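Omega-class glutathione S-transferase (Bombyx mori, PDB 3WD6) binds glutathione and probably acts as a glutathione transferase and glutathione-dependent dehydroascorbate reductase. Local coordinates at residues Leu132-Lys135 with Ile136-Ser140. Sequence-based numbering, arbitrary orientation.
Sequences LFIK and ILKFS
L132 swings CG anti to its own nitrogen (chi1 -178°), while I136 sets CG1 beside its nitrogen and runs on extended, bringing its CD1 to L132 CG at 3.8 Å, one helical turn on. The two side chains meet at a slant, with L132 CD1 also lying against the I136 tip. Shortening L132 to an alanine would remove CG and both methyls, and would probably leave that tip without this apolar neighbour and open a gap beside helix 145-165, where L132 touches H147 and Y151. One residue along, F133 and L137 run side by side, CZ of F133 lying 3.8 Å from CD2 of L137; the ring also meets W185. On the next pair, I134 CD1 rests against the aliphatic part of K138, 3.8 Å from its CE. The backbone evidence is a run of i to i+4 bonds: I136 N to L132 O is nearly straight (167°), whereas K138 N to I134 O bends to 139°, its donor above the carbonyl plane. F139 N still reaches K135 O at 2.8 Å, although the backbone of F139 has already left the helical conformation. These bonds, ending there, mark the C-terminal end of helix 127-138, packed against helix 145-165 and, through L137 on H235 and Y238, helix 228-240 within the all-helical C-terminal domain of the glutathione transferase fold.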
loop_
_atom_site.group_PDB
_atom_site.type_symbol
_atom_site.label_atom_id
_atom_site.label_comp_id
_atom_site.label_asym_id
_atom_site.label_seq_id
_atom_site.Cartn_x
_atom_site.Cartn_y
_atom_site.Cartn_z
ATOM N N LEU A 132 4.522 -13.184 -3.655
ATOM C CA LEU A 132 4.034 -14.290 -2.845
ATOM C C LEU A 132 2.610 -14.047 -2.366
ATOM O O LEU A 132 1.784 -14.968 -2.397
ATOM C CB LEU A 132 4.936 -14.529 -1.635
ATOM C CG LEU A 132 4.464 -15.718 -0.797
ATOM C CD1 LEU A 132 4.521 -17.001 -1.628
ATOM C CD2 LEU A 132 5.282 -15.863 0.473
ATOM N N PHE A 133 2.335 -12.820 -1.912
ATOM C CA PHE A 133 1.022 -12.477 -1.352
ATOM C C PHE A 133 -0.086 -12.644 -2.393
ATOM O O PHE A 133 -1.079 -13.315 -2.143
ATOM C CB PHE A 133 1.035 -11.065 -0.727
ATOM C CG PHE A 133 -0.290 -10.313 -0.829
ATOM C CD1 PHE A 133 -0.490 -9.343 -1.812
ATOM C CD2 PHE A 133 -1.323 -10.546 0.071
ATOM C CE1 PHE A 133 -1.653 -8.658 -1.905
ATOM C CE2 PHE A 133 -2.506 -9.830 -0.060
ATOM C CZ PHE A 133 -2.635 -8.889 -1.069
ATOM N N ILE A 134 0.104 -12.062 -3.570
ATOM C CA ILE A 134 -0.880 -12.190 -4.637
ATOM C C ILE A 134 -1.032 -13.637 -5.160
ATOM O O ILE A 134 -2.122 -14.032 -5.588
ATOM C CB ILE A 134 -0.587 -11.208 -5.794
ATOM C CG1 ILE A 134 -1.700 -11.268 -6.845
ATOM C CG2 ILE A 134 0.770 -11.511 -6.428
ATOM C CD1 ILE A 134 -3.069 -10.834 -6.340
ATOM N N LYS A 135 0.040 -14.427 -5.114
ATOM C CA LYS A 135 -0.056 -15.837 -5.499
ATOM C C LYS A 135 -0.837 -16.626 -4.466
ATOM O O LYS A 135 -1.729 -17.399 -4.809
ATOM C CB LYS A 135 1.324 -16.468 -5.676
ATOM C CG LYS A 135 1.855 -16.455 -7.101
ATOM C CD LYS A 135 3.306 -16.970 -7.146
ATOM C CE LYS A 135 3.949 -16.688 -8.495
ATOM N NZ LYS A 135 3.666 -15.281 -8.932
ATOM N N ILE A 136 -0.496 -16.447 -3.197
ATOM C CA ILE A 136 -1.183 -17.178 -2.138
ATOM C C ILE A 136 -2.658 -16.821 -2.135
ATOM O O ILE A 136 -3.529 -17.660 -1.896
ATOM C CB ILE A 136 -0.592 -16.847 -0.773
ATOM C CG1 ILE A 136 0.800 -17.479 -0.658
ATOM C CG2 ILE A 136 -1.523 -17.313 0.339
ATOM C CD1 ILE A 136 1.405 -17.409 0.733
ATOM N N LEU A 137 -2.922 -15.558 -2.429
ATOM C CA LEU A 137 -4.272 -15.033 -2.449
ATOM C C LEU A 137 -5.128 -15.565 -3.608
ATOM O O LEU A 137 -6.286 -15.905 -3.391
ATOM C CB LEU A 137 -4.230 -13.499 -2.483
ATOM C CG LEU A 137 -5.525 -12.772 -2.136
ATOM C CD1 LEU A 137 -5.944 -13.087 -0.713
ATOM C CD2 LEU A 137 -5.361 -11.269 -2.339
ATOM N N LYS A 138 -4.568 -15.648 -4.820
ATOM C CA LYS A 138 -5.376 -15.906 -6.032
ATOM C C LYS A 138 -4.984 -17.131 -6.866
ATOM O O LYS A 138 -5.750 -17.557 -7.737
ATOM C CB LYS A 138 -5.387 -14.673 -6.963
ATOM C CG LYS A 138 -6.039 -13.421 -6.384
ATOM C CD LYS A 138 -6.499 -12.487 -7.509
ATOM C CE LYS A 138 -6.783 -11.074 -6.996
ATOM N NZ LYS A 138 -7.185 -10.131 -8.085
ATOM N N PHE A 139 -3.790 -17.674 -6.628
ATOM C CA PHE A 139 -3.288 -18.820 -7.397
ATOM C C PHE A 139 -2.562 -19.773 -6.457
ATOM O O PHE A 139 -1.505 -20.312 -6.794
ATOM C CB PHE A 139 -2.342 -18.350 -8.517
ATOM C CG PHE A 139 -2.753 -17.033 -9.155
ATOM C CD1 PHE A 139 -3.843 -16.963 -10.021
ATOM C CD2 PHE A 139 -2.045 -15.864 -8.884
ATOM C CE1 PHE A 139 -4.221 -15.744 -10.601
ATOM C CE2 PHE A 139 -2.414 -14.640 -9.463
ATOM C CZ PHE A 139 -3.502 -14.581 -10.319
ATOM N N SER A 140 -3.157 -19.981 -5.284
ATOM C CA SER A 140 -2.465 -20.562 -4.131
ATOM C C SER A 140 -1.853 -21.927 -4.403
ATOM O O SER A 140 -0.836 -22.294 -3.810
ATOM C CB SER A 140 -3.409 -20.644 -2.921
ATOM O OG SER A 140 -2.758 -21.243 -1.808
#